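Local atomic coordinates of 5-cytosine DNA methyltransferase (Entamoeba histolytica, PDB entry 3QV2), a protein that probably transfers a methyl group from S-adenosyl-L-methionine to carbon 5 of cytosine in DNA or tRNA. Residues E185-E191 and Q316-Y320; R178-N184 and Y320-K326; Q8-N12 and I34-F38; S194-N198 and V225-D229. The contacts are given in a common frame with arbitrary orientation. Numbering follows the deposited sequence.

Contacts 1, 2 and 3 gather round the class I methyltransferase domain with its central sheet. Contacts 1 and 2, with centres 12 Å apart, share Y320 and fasten the chain that leaves strand 172-178 to helix 311-321 and the C-terminal tail. Contact 3 pairs the first two strands; its centre is 15 Å from that of contact 2, and L325 CD1 and F322 CE1 lie 4.0 and 4.1 Å from V11 CG2. Contact 4 falls in sequence between the segments of contact 1, in the smaller part of the molecule, 24 Å away between centres. All lie away from the cofactor-binding residues and the predicted active-site C86; the L317 side chain is about 13 Å from bound S-adenosyl-L-homocysteine.

Contact 1 (E185-E191 and Q316-Y320); sequences EIQLHQE and QLMEY
An extended loop lies along the last turns of helix 311-321, one of the elements that cover the Rossmann-like sheet of this methyltransferase. E185-E191 has extended phi/psi throughout but forms no regular strand; its CA register is I186 to Y320 (6.4 Å) and L188 to Q316 (6.8 Å), so it descends the helix as its own numbering rises. Q316, Y320 and I186 carry most of the 418 Å² buried. Q316 (chi1 m, chi2 t) points its CB at the loop and uses its amide as if it were a peptide group: H189 N donates to Q316 OE1 (2.9 Å) and Q316 NE2 donates to H189 O (2.8 Å), while the same NE2 reaches E191 OE1 at 3.3 Å. One side chain thus meets both backbone polar groups of H189. One helical turn on, Y320 (chi1 t) lays a ring face against I186, whose CB stands 3.7 Å from the ring centroid, 11° off the normal, a CH-pi contact; the Y320 hydroxyl bonds to N184 O. I186 (chi1 t, chi2 t) extends its CD1 to 3.7 Å from L317 CD2, which L188 CD2 approaches at 4.0 Å. L317 itself packs on Y174 and M176 of strand 172-178. Between the two anchor points a water donates to Q187 O at 3.2 Å and to Q316 O at 2.6 Å.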
# COMPACT_ATOMS: atom_id res chain seq x y z
N GLU A 185 4.02 -24.36 0.51
CA GLU A 185 4.85 -23.32 1.11
C GLU A 185 4.68 -22.04 0.31
O GLU A 185 4.61 -22.08 -0.91
CB GLU A 185 6.33 -23.73 1.11
CG GLU A 185 6.66 -24.95 1.93
CD GLU A 185 8.15 -25.16 2.09
OE1 GLU A 185 8.63 -26.29 1.86
OE2 GLU A 185 8.85 -24.18 2.43
N ILE A 186 4.62 -20.91 1.01
CA ILE A 186 4.59 -19.62 0.32
C ILE A 186 5.85 -19.47 -0.51
O ILE A 186 6.91 -19.98 -0.15
CB ILE A 186 4.48 -18.45 1.31
CG1 ILE A 186 4.19 -17.15 0.56
CG2 ILE A 186 5.76 -18.32 2.13
CD1 ILE A 186 3.91 -15.97 1.47
N GLN A 187 5.74 -18.78 -1.64
CA GLN A 187 6.89 -18.61 -2.52
C GLN A 187 6.91 -17.23 -3.16
O GLN A 187 5.88 -16.71 -3.59
CB GLN A 187 6.90 -19.69 -3.60
CG GLN A 187 5.74 -19.63 -4.57
CD GLN A 187 5.75 -20.76 -5.57
OE1 GLN A 187 5.05 -20.73 -6.58
NE2 GLN A 187 6.56 -21.78 -5.30
N LEU A 188 8.09 -16.63 -3.22
CA LEU A 188 8.28 -15.37 -3.91
C LEU A 188 9.08 -15.60 -5.18
O LEU A 188 10.06 -16.36 -5.18
CB LEU A 188 9.01 -14.37 -3.01
CG LEU A 188 8.36 -14.04 -1.67
CD1 LEU A 188 9.29 -13.19 -0.81
CD2 LEU A 188 7.02 -13.34 -1.87
N HIS A 189 8.67 -14.96 -6.27
CA HIS A 189 9.38 -15.06 -7.53
C HIS A 189 9.98 -13.71 -7.88
O HIS A 189 9.40 -12.67 -7.56
CB HIS A 189 8.45 -15.52 -8.65
CG HIS A 189 7.53 -16.64 -8.25
ND1 HIS A 189 6.17 -16.48 -8.15
CD2 HIS A 189 7.79 -17.93 -7.93
CE1 HIS A 189 5.62 -17.62 -7.78
NE2 HIS A 189 6.58 -18.52 -7.64
N GLN A 190 11.13 -13.71 -8.54
CA GLN A 190 11.76 -12.47 -8.96
C GLN A 190 11.02 -11.87 -10.15
O GLN A 190 10.82 -12.54 -11.17
CB GLN A 190 13.23 -12.68 -9.28
CG GLN A 190 14.07 -13.03 -8.07
CD GLN A 190 13.88 -12.05 -6.93
OE1 GLN A 190 14.23 -10.87 -7.04
NE2 GLN A 190 13.33 -12.53 -5.82
N GLU A 191 10.62 -10.61 -10.02
CA GLU A 191 9.92 -9.92 -11.09
C GLU A 191 10.86 -9.67 -12.26
O GLU A 191 12.07 -9.56 -12.07
CB GLU A 191 9.35 -8.60 -10.58
CG GLU A 191 8.05 -8.19 -11.25
CD GLU A 191 6.94 -9.21 -11.02
OE1 GLU A 191 6.56 -9.42 -9.84
OE2 GLU A 191 6.46 -9.80 -12.01
N GLN A 316 1.70 -11.15 -5.65
CA GLN A 316 2.27 -12.47 -5.41
C GLN A 316 1.69 -13.13 -4.16
O GLN A 316 1.45 -14.34 -4.15
CB GLN A 316 3.80 -12.39 -5.29
CG GLN A 316 4.50 -11.99 -6.58
CD GLN A 316 5.98 -12.32 -6.56
OE1 GLN A 316 6.43 -13.15 -5.78
NE2 GLN A 316 6.74 -11.67 -7.44
N LEU A 317 1.46 -12.34 -3.12
CA LEU A 317 0.94 -12.86 -1.87
C LEU A 317 -0.53 -13.28 -2.00
O LEU A 317 -0.97 -14.24 -1.36
CB LEU A 317 1.11 -11.84 -0.74
CG LEU A 317 2.56 -11.43 -0.48
CD1 LEU A 317 2.63 -10.44 0.67
CD2 LEU A 317 3.42 -12.65 -0.18
N MET A 318 -1.28 -12.55 -2.81
CA MET A 318 -2.68 -12.89 -3.06
C MET A 318 -2.79 -14.20 -3.83
O MET A 318 -3.65 -15.02 -3.55
CB MET A 318 -3.39 -11.76 -3.81
CG MET A 318 -3.70 -10.54 -2.97
SD MET A 318 -4.66 -9.31 -3.87
CE MET A 318 -5.07 -8.16 -2.57
N GLU A 319 -1.90 -14.38 -4.80
CA GLU A 319 -1.86 -15.61 -5.57
C GLU A 319 -1.67 -16.81 -4.64
O GLU A 319 -2.18 -17.89 -4.89
CB GLU A 319 -0.74 -15.56 -6.61
CG GLU A 319 -0.97 -14.52 -7.71
CD GLU A 319 0.28 -14.24 -8.52
OE1 GLU A 319 1.34 -14.83 -8.21
OE2 GLU A 319 0.21 -13.42 -9.46
N TYR A 320 -0.93 -16.59 -3.56
CA TYR A 320 -0.74 -17.61 -2.54
C TYR A 320 -2.02 -17.80 -1.73
O TYR A 320 -2.50 -18.92 -1.57
CB TYR A 320 0.42 -17.23 -1.62
CG TYR A 320 0.66 -18.21 -0.49
CD1 TYR A 320 1.14 -19.48 -0.73
CD2 TYR A 320 0.40 -17.85 0.83
CE1 TYR A 320 1.36 -20.38 0.30
CE2 TYR A 320 0.62 -18.73 1.87
CZ TYR A 320 1.10 -19.99 1.60
OH TYR A 320 1.32 -20.88 2.63
O HOH W 1 2.86 -16.52 -4.57

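Contact 2 (R178-N184 and Y320-K326); sequences RLTPFKN and YLFDDLK
The end of the last helix of the Rossmann-like fold, 311-321, and the C-terminal tail after it are joined to the irregular chain leaving strand 172-178, with R178 opposite L321 (CA-CA 7.4 Å) and T180 opposite D324 (7.2 Å). Y320 (chi1 t) donates from OH to N184 O at 3.0 Å; its ring and that of F182 (chi1 m) are nearly parallel, planes at 13°, but slid apart with centroids 5.0 Å away. L321 O accepts R178 NH1 at 2.7 Å. F322 leaves helical phi/psi and opens a type I turn to L325. D323 (chi1 p) binds through both oxygens: OD1 takes R178 NH1 at 2.6 Å and NH2 at 3.0 Å, a salt bridge, and OD2 accepts N184 ND2 at 3.0 Å. D324 (chi1 p) accepts T180 OG1 on OD2 at 2.7 Å; its OD1, 3.5 Å from R178 NH1 over the guanidinium face, joins the salt-bridge network by charge alone. R178 (chi1 p, then extended) also ties its own loop: NE to T180 O (2.9 Å), NH2 to P181 O (3.1 Å). H125 of strand 125-130 binds D324 OD1 and stacks on F322, while F182 and Y320 pack on K155 of strand 153-159.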
# COMPACT_ATOMS: atom_id res chain seq x y z
N ARG A 178 -7.62 -17.62 5.65
CA ARG A 178 -8.66 -18.31 4.91
C ARG A 178 -9.15 -19.54 5.67
O ARG A 178 -8.52 -19.96 6.64
CB ARG A 178 -8.17 -18.70 3.51
CG ARG A 178 -7.14 -19.81 3.50
CD ARG A 178 -6.51 -19.96 2.13
NE ARG A 178 -5.88 -21.27 1.96
CZ ARG A 178 -5.13 -21.60 0.91
NH1 ARG A 178 -4.91 -20.71 -0.05
NH2 ARG A 178 -4.59 -22.81 0.83
N LEU A 179 -10.26 -20.11 5.23
CA LEU A 179 -10.89 -21.21 5.95
C LEU A 179 -10.32 -22.58 5.56
O LEU A 179 -10.65 -23.59 6.18
CB LEU A 179 -12.40 -21.19 5.73
CG LEU A 179 -13.08 -19.87 6.12
CD1 LEU A 179 -14.55 -19.90 5.73
CD2 LEU A 179 -12.92 -19.61 7.61
N THR A 180 -9.47 -22.60 4.54
CA THR A 180 -8.80 -23.83 4.14
C THR A 180 -7.32 -23.76 4.50
O THR A 180 -6.70 -22.70 4.38
CB THR A 180 -8.94 -24.09 2.63
OG1 THR A 180 -8.26 -23.06 1.90
CG2 THR A 180 -10.41 -24.10 2.23
N PRO A 181 -6.75 -24.89 4.94
CA PRO A 181 -5.32 -24.92 5.28
C PRO A 181 -4.45 -24.74 4.05
O PRO A 181 -4.84 -25.12 2.95
CB PRO A 181 -5.14 -26.32 5.88
CG PRO A 181 -6.23 -27.13 5.28
CD PRO A 181 -7.40 -26.19 5.14
N PHE A 182 -3.27 -24.14 4.24
CA PHE A 182 -2.33 -23.94 3.15
C PHE A 182 -1.50 -25.20 2.92
O PHE A 182 -0.70 -25.59 3.76
CB PHE A 182 -1.40 -22.76 3.44
CG PHE A 182 -2.12 -21.45 3.58
CD1 PHE A 182 -2.23 -20.58 2.50
CD2 PHE A 182 -2.69 -21.07 4.79
CE1 PHE A 182 -2.88 -19.37 2.62
CE2 PHE A 182 -3.35 -19.86 4.92
CZ PHE A 182 -3.44 -19.01 3.84
N LYS A 183 -1.70 -25.84 1.77
CA LYS A 183 -0.99 -27.07 1.44
C LYS A 183 0.44 -26.80 0.98
O LYS A 183 1.34 -27.60 1.23
CB LYS A 183 -1.73 -27.85 0.35
CG LYS A 183 -3.06 -28.42 0.79
CD LYS A 183 -3.67 -29.30 -0.30
CE LYS A 183 -4.93 -29.98 0.20
NZ LYS A 183 -5.47 -30.93 -0.81
N ASN A 184 0.64 -25.66 0.32
CA ASN A 184 1.94 -25.34 -0.26
C ASN A 184 2.70 -24.28 0.54
O ASN A 184 2.09 -23.41 1.16
CB ASN A 184 1.77 -24.86 -1.70
CG ASN A 184 0.85 -25.76 -2.50
OD1 ASN A 184 1.22 -26.86 -2.89
ND2 ASN A 184 -0.36 -25.28 -2.76
N TYR A 320 -0.93 -16.59 -3.56
CA TYR A 320 -0.74 -17.61 -2.54
C TYR A 320 -2.02 -17.80 -1.73
O TYR A 320 -2.50 -18.92 -1.57
CB TYR A 320 0.42 -17.23 -1.62
CG TYR A 320 0.66 -18.21 -0.49
CD1 TYR A 320 1.14 -19.48 -0.73
CD2 TYR A 320 0.40 -17.85 0.83
CE1 TYR A 320 1.36 -20.38 0.30
CE2 TYR A 320 0.62 -18.73 1.87
CZ TYR A 320 1.10 -19.99 1.60
OH TYR A 320 1.32 -20.88 2.63
N LEU A 321 -2.56 -16.69 -1.23
CA LEU A 321 -3.79 -16.71 -0.45
C LEU A 321 -4.92 -17.46 -1.15
O LEU A 321 -5.72 -18.14 -0.51
CB LEU A 321 -4.24 -15.27 -0.15
CG LEU A 321 -5.62 -15.10 0.49
CD1 LEU A 321 -5.66 -15.74 1.87
CD2 LEU A 321 -5.98 -13.62 0.57
N PHE A 322 -4.99 -17.33 -2.47
CA PHE A 322 -6.07 -17.92 -3.25
C PHE A 322 -5.68 -19.22 -3.94
O PHE A 322 -6.40 -19.69 -4.83
CB PHE A 322 -6.59 -16.93 -4.29
CG PHE A 322 -7.38 -15.79 -3.72
CD1 PHE A 322 -8.74 -15.91 -3.51
CD2 PHE A 322 -6.76 -14.59 -3.39
CE1 PHE A 322 -9.47 -14.86 -2.99
CE2 PHE A 322 -7.49 -13.54 -2.87
CZ PHE A 322 -8.85 -13.68 -2.67
N ASP A 323 -4.56 -19.81 -3.55
CA ASP A 323 -4.07 -21.01 -4.22
C ASP A 323 -4.92 -22.25 -3.91
O ASP A 323 -4.64 -23.34 -4.38
CB ASP A 323 -2.60 -21.27 -3.88
CG ASP A 323 -2.41 -21.95 -2.54
OD1 ASP A 323 -3.35 -21.95 -1.72
OD2 ASP A 323 -1.30 -22.48 -2.30
N ASP A 324 -5.97 -22.05 -3.12
CA ASP A 324 -6.90 -23.13 -2.81
C ASP A 324 -8.06 -23.15 -3.80
O ASP A 324 -8.94 -24.00 -3.73
CB ASP A 324 -7.43 -23.01 -1.38
CG ASP A 324 -8.22 -21.73 -1.16
OD1 ASP A 324 -7.94 -20.73 -1.84
OD2 ASP A 324 -9.13 -21.73 -0.30
N LEU A 325 -8.05 -22.19 -4.73
CA LEU A 325 -9.12 -22.06 -5.71
C LEU A 325 -8.78 -22.68 -7.07
O LEU A 325 -9.59 -22.64 -7.99
CB LEU A 325 -9.50 -20.58 -5.90
CG LEU A 325 -10.15 -19.85 -4.72
CD1 LEU A 325 -10.69 -18.50 -5.17
CD2 LEU A 325 -11.26 -20.69 -4.10
N LYS A 326 -7.58 -23.25 -7.18
CA LYS A 326 -7.15 -23.85 -8.44
C LYS A 326 -7.10 -25.38 -8.36
O LYS A 326 -7.55 -25.98 -7.39
CB LYS A 326 -5.79 -23.28 -8.87
CG LYS A 326 -4.61 -23.74 -8.02
CD LYS A 326 -3.30 -23.22 -8.60
CE LYS A 326 -2.09 -23.84 -7.92
NZ LYS A 326 -1.88 -23.36 -6.52
O HOH W 2 -10.76 -20.56 1.82
O HOH W 3 -3.24 -25.09 -0.85
O HOH W 4 -0.78 -22.88 0.31

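Contact 3 (Q8-N12 and I34-F38); sequences QKQVN and INATF. With SO4 (sulfate ion), chain D.
Parallel strands 11-16 and 36-41 begin side by side here as the two strands of a beta-alpha-beta unit; residues 9-12 and 34-37 run 31° apart. In register, V11 faces A36 (CA-CA 4.8 Å) and N12 faces T37 (4.9 Å). The backbone bond between the segments is T37 N to V11 O, 3.1 Å. Side-chain hydrogen bonds run beside it on the sheet face carrying N12 and T37: N12 (chi1 m) gives ND2 to T37 OG1 (2.8 Å; T37 chi1 p) and to Q10 OE1 (3.0 Å), with Q10 stretched out, chi1 and chi2 t. Among apolar contacts, V11 (chi1 t) and A36 meet on the other face, CB to CB 3.9 Å, and I34, from the loop before the strand, adds CG2 at 3.9 Å from V11 CG2. Electrostatics lie at the margin: K9 NZ binds sulfate O4 at 2.8 Å and O2 at 3.1 Å, an ion probably from the crystallisation liquor. Y27 of crossover helix 22-29 covers V11 and A36, F322 and L325 of the C-terminal tail also touch V11, and N78 bonds N12 just before strand 79-82.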
# COMPACT_ATOMS: atom_id res chain seq x y z
N GLN A 8 -15.94 -21.02 -12.71
CA GLN A 8 -17.15 -21.33 -11.95
C GLN A 8 -17.22 -20.52 -10.66
O GLN A 8 -18.13 -19.71 -10.48
CB GLN A 8 -17.21 -22.82 -11.63
CG GLN A 8 -18.35 -23.19 -10.68
CD GLN A 8 -19.72 -22.94 -11.27
OE1 GLN A 8 -19.88 -22.89 -12.49
NE2 GLN A 8 -20.72 -22.79 -10.41
N LYS A 9 -16.28 -20.77 -9.76
CA LYS A 9 -16.27 -20.08 -8.48
C LYS A 9 -15.97 -18.60 -8.67
O LYS A 9 -15.33 -18.21 -9.65
CB LYS A 9 -15.26 -20.71 -7.51
CG LYS A 9 -15.61 -20.48 -6.05
CD LYS A 9 -16.95 -21.12 -5.72
CE LYS A 9 -17.65 -20.39 -4.59
NZ LYS A 9 -17.97 -18.99 -4.98
N GLN A 10 -16.43 -17.77 -7.74
CA GLN A 10 -16.32 -16.33 -7.89
C GLN A 10 -15.68 -15.67 -6.67
O GLN A 10 -15.76 -16.17 -5.55
CB GLN A 10 -17.70 -15.73 -8.15
CG GLN A 10 -17.68 -14.27 -8.56
CD GLN A 10 -19.06 -13.75 -8.92
OE1 GLN A 10 -19.24 -12.57 -9.22
NE2 GLN A 10 -20.05 -14.64 -8.90
N VAL A 11 -15.03 -14.53 -6.91
CA VAL A 11 -14.42 -13.76 -5.84
C VAL A 11 -15.10 -12.40 -5.70
O VAL A 11 -14.92 -11.52 -6.54
CB VAL A 11 -12.91 -13.55 -6.08
CG1 VAL A 11 -12.33 -12.63 -5.02
CG2 VAL A 11 -12.19 -14.88 -6.09
N ASN A 12 -15.88 -12.24 -4.63
CA ASN A 12 -16.56 -10.98 -4.36
C ASN A 12 -15.95 -10.29 -3.16
O ASN A 12 -16.06 -10.76 -2.03
CB ASN A 12 -18.05 -11.23 -4.14
CG ASN A 12 -18.69 -11.99 -5.29
OD1 ASN A 12 -19.26 -13.07 -5.09
ND2 ASN A 12 -18.59 -11.45 -6.49
N ILE A 34 -9.31 -15.11 -11.85
CA ILE A 34 -10.73 -15.28 -11.62
C ILE A 34 -11.37 -13.90 -11.63
O ILE A 34 -10.95 -13.02 -10.88
CB ILE A 34 -11.03 -15.96 -10.27
CG1 ILE A 34 -10.76 -17.47 -10.35
CG2 ILE A 34 -12.48 -15.74 -9.87
CD1 ILE A 34 -9.34 -17.85 -10.03
N ASN A 35 -12.37 -13.70 -12.48
CA ASN A 35 -13.07 -12.42 -12.52
C ASN A 35 -13.69 -12.12 -11.16
O ASN A 35 -14.30 -12.99 -10.54
CB ASN A 35 -14.12 -12.40 -13.62
CG ASN A 35 -13.51 -12.47 -15.01
OD1 ASN A 35 -13.35 -13.55 -15.58
ND2 ASN A 35 -13.15 -11.31 -15.56
N ALA A 36 -13.52 -10.89 -10.69
CA ALA A 36 -13.98 -10.52 -9.36
C ALA A 36 -14.74 -9.20 -9.34
O ALA A 36 -14.66 -8.41 -10.28
CB ALA A 36 -12.79 -10.46 -8.40
N THR A 37 -15.49 -8.98 -8.27
CA THR A 37 -16.18 -7.72 -8.05
C THR A 37 -15.63 -7.06 -6.79
O THR A 37 -15.18 -7.74 -5.87
CB THR A 37 -17.70 -7.92 -7.88
OG1 THR A 37 -17.95 -8.72 -6.71
CG2 THR A 37 -18.29 -8.61 -9.10
N PHE A 38 -15.67 -5.73 -6.75
CA PHE A 38 -15.13 -4.99 -5.62
C PHE A 38 -16.11 -3.95 -5.08
O PHE A 38 -16.70 -3.19 -5.85
CB PHE A 38 -13.82 -4.31 -6.00
CG PHE A 38 -12.71 -5.27 -6.35
CD1 PHE A 38 -11.80 -5.68 -5.38
CD2 PHE A 38 -12.57 -5.76 -7.63
CE1 PHE A 38 -10.79 -6.57 -5.69
CE2 PHE A 38 -11.55 -6.65 -7.95
CZ PHE A 38 -10.66 -7.05 -6.98
S SO4 D . -19.76 -17.86 -2.14
O1 SO4 D . -20.08 -16.50 -1.70
O2 SO4 D . -18.33 -18.10 -2.04
O3 SO4 D . -20.48 -18.81 -1.30
O4 SO4 D . -20.18 -18.02 -3.53

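Contact 4 (S194-N198 and V225-D229); sequences SMISN and VGKDD
I196, with chi1 m and chi2 t, is the side chain covered most: it stretches CD1 across a type I turn, G226 to D229, to 3.3 Å from G226 O, 3.3 Å from D229 O and 4.1 Å from V225 CB. V225 (chi1 m) directs its CB at the loop. S197, chi1 m, donates OG to K227 O at 2.8 Å, and its backbone N adds a weak bond to the same oxygen (3.2 Å); the paired CA atoms are 4.8 Å apart. In M195, chi1 between wells (-128°) sets CG 3.8 Å from K227 O and 4.2 Å from D228 OD1; chi2 and chi3 are p. The contact lies between strand 172-178 and helix 276-282, a region that, as in relatives, probably corresponds to the small target-recognition domain; the turn follows strand 224-226, which pairs in parallel with 249-251 (V225 with I249 and C251). D229 (chi1 m) accepts G226 N on OD2 at 2.6 Å, and D229 N donates to G226 O at 3.1 Å; F257 N shares OD2. Residues 196-198 take helical phi/psi without regular helical bonds; N198 OD1 (chi1 m) accepts M195 N at 2.8 Å, and N198 N donates to M195 O at 3.0 Å.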
# COMPACT_ATOMS: atom_id res chain seq x y z
N SER A 194 14.35 -5.12 -13.71
CA SER A 194 14.08 -3.72 -13.95
C SER A 194 15.01 -2.85 -13.12
O SER A 194 15.45 -3.25 -12.05
CB SER A 194 12.62 -3.39 -13.63
OG SER A 194 12.37 -3.54 -12.24
N MET A 195 15.29 -1.65 -13.62
CA MET A 195 16.08 -0.68 -12.89
C MET A 195 15.22 0.55 -12.65
O MET A 195 14.10 0.64 -13.15
CB MET A 195 17.33 -0.30 -13.68
CG MET A 195 18.64 -0.42 -12.90
SD MET A 195 19.08 -2.13 -12.52
CE MET A 195 19.35 -2.79 -14.16
N ILE A 196 15.73 1.50 -11.87
CA ILE A 196 15.02 2.75 -11.63
C ILE A 196 14.68 3.42 -12.95
O ILE A 196 13.69 4.15 -13.06
CB ILE A 196 15.86 3.71 -10.77
CG1 ILE A 196 16.29 3.04 -9.46
CG2 ILE A 196 15.08 4.99 -10.48
CD1 ILE A 196 17.04 3.95 -8.53
N SER A 197 15.51 3.15 -13.96
CA SER A 197 15.33 3.72 -15.29
C SER A 197 13.93 3.44 -15.84
O SER A 197 13.30 4.32 -16.43
CB SER A 197 16.38 3.15 -16.25
OG SER A 197 17.67 3.13 -15.65
N ASN A 198 13.45 2.22 -15.63
CA ASN A 198 12.18 1.77 -16.22
C ASN A 198 10.95 2.54 -15.76
O ASN A 198 9.89 2.47 -16.39
CB ASN A 198 11.98 0.27 -15.97
CG ASN A 198 13.06 -0.58 -16.62
OD1 ASN A 198 14.10 -0.86 -16.01
ND2 ASN A 198 12.81 -1.01 -17.85
N VAL A 225 19.43 9.13 -5.54
CA VAL A 225 19.67 7.98 -6.40
C VAL A 225 19.75 8.37 -7.87
O VAL A 225 19.18 9.37 -8.30
CB VAL A 225 18.56 6.92 -6.23
CG1 VAL A 225 18.56 6.37 -4.82
CG2 VAL A 225 17.21 7.51 -6.58
N GLY A 226 20.48 7.56 -8.64
CA GLY A 226 20.57 7.73 -10.08
C GLY A 226 19.80 6.63 -10.78
O GLY A 226 19.32 5.70 -10.14
N LYS A 227 19.69 6.73 -12.10
CA LYS A 227 18.88 5.79 -12.87
C LYS A 227 19.33 4.34 -12.71
O LYS A 227 18.59 3.42 -13.05
CB LYS A 227 18.87 6.18 -14.35
CG LYS A 227 20.24 6.18 -15.00
CD LYS A 227 20.16 6.68 -16.44
CE LYS A 227 19.60 8.09 -16.49
NZ LYS A 227 19.53 8.61 -17.89
N ASP A 228 20.54 4.13 -12.19
CA ASP A 228 21.09 2.78 -12.08
C ASP A 228 21.24 2.30 -10.63
O ASP A 228 21.51 1.12 -10.40
CB ASP A 228 22.43 2.68 -12.81
CG ASP A 228 22.27 2.68 -14.32
OD1 ASP A 228 21.17 2.32 -14.79
OD2 ASP A 228 23.23 3.02 -15.03
N ASP A 229 21.06 3.20 -9.67
CA ASP A 229 21.24 2.85 -8.26
C ASP A 229 20.32 1.72 -7.81
O ASP A 229 19.26 1.50 -8.39
CB ASP A 229 21.05 4.09 -7.37
CG ASP A 229 22.31 4.93 -7.28
OD1 ASP A 229 23.25 4.52 -6.56
OD2 ASP A 229 22.37 5.99 -7.93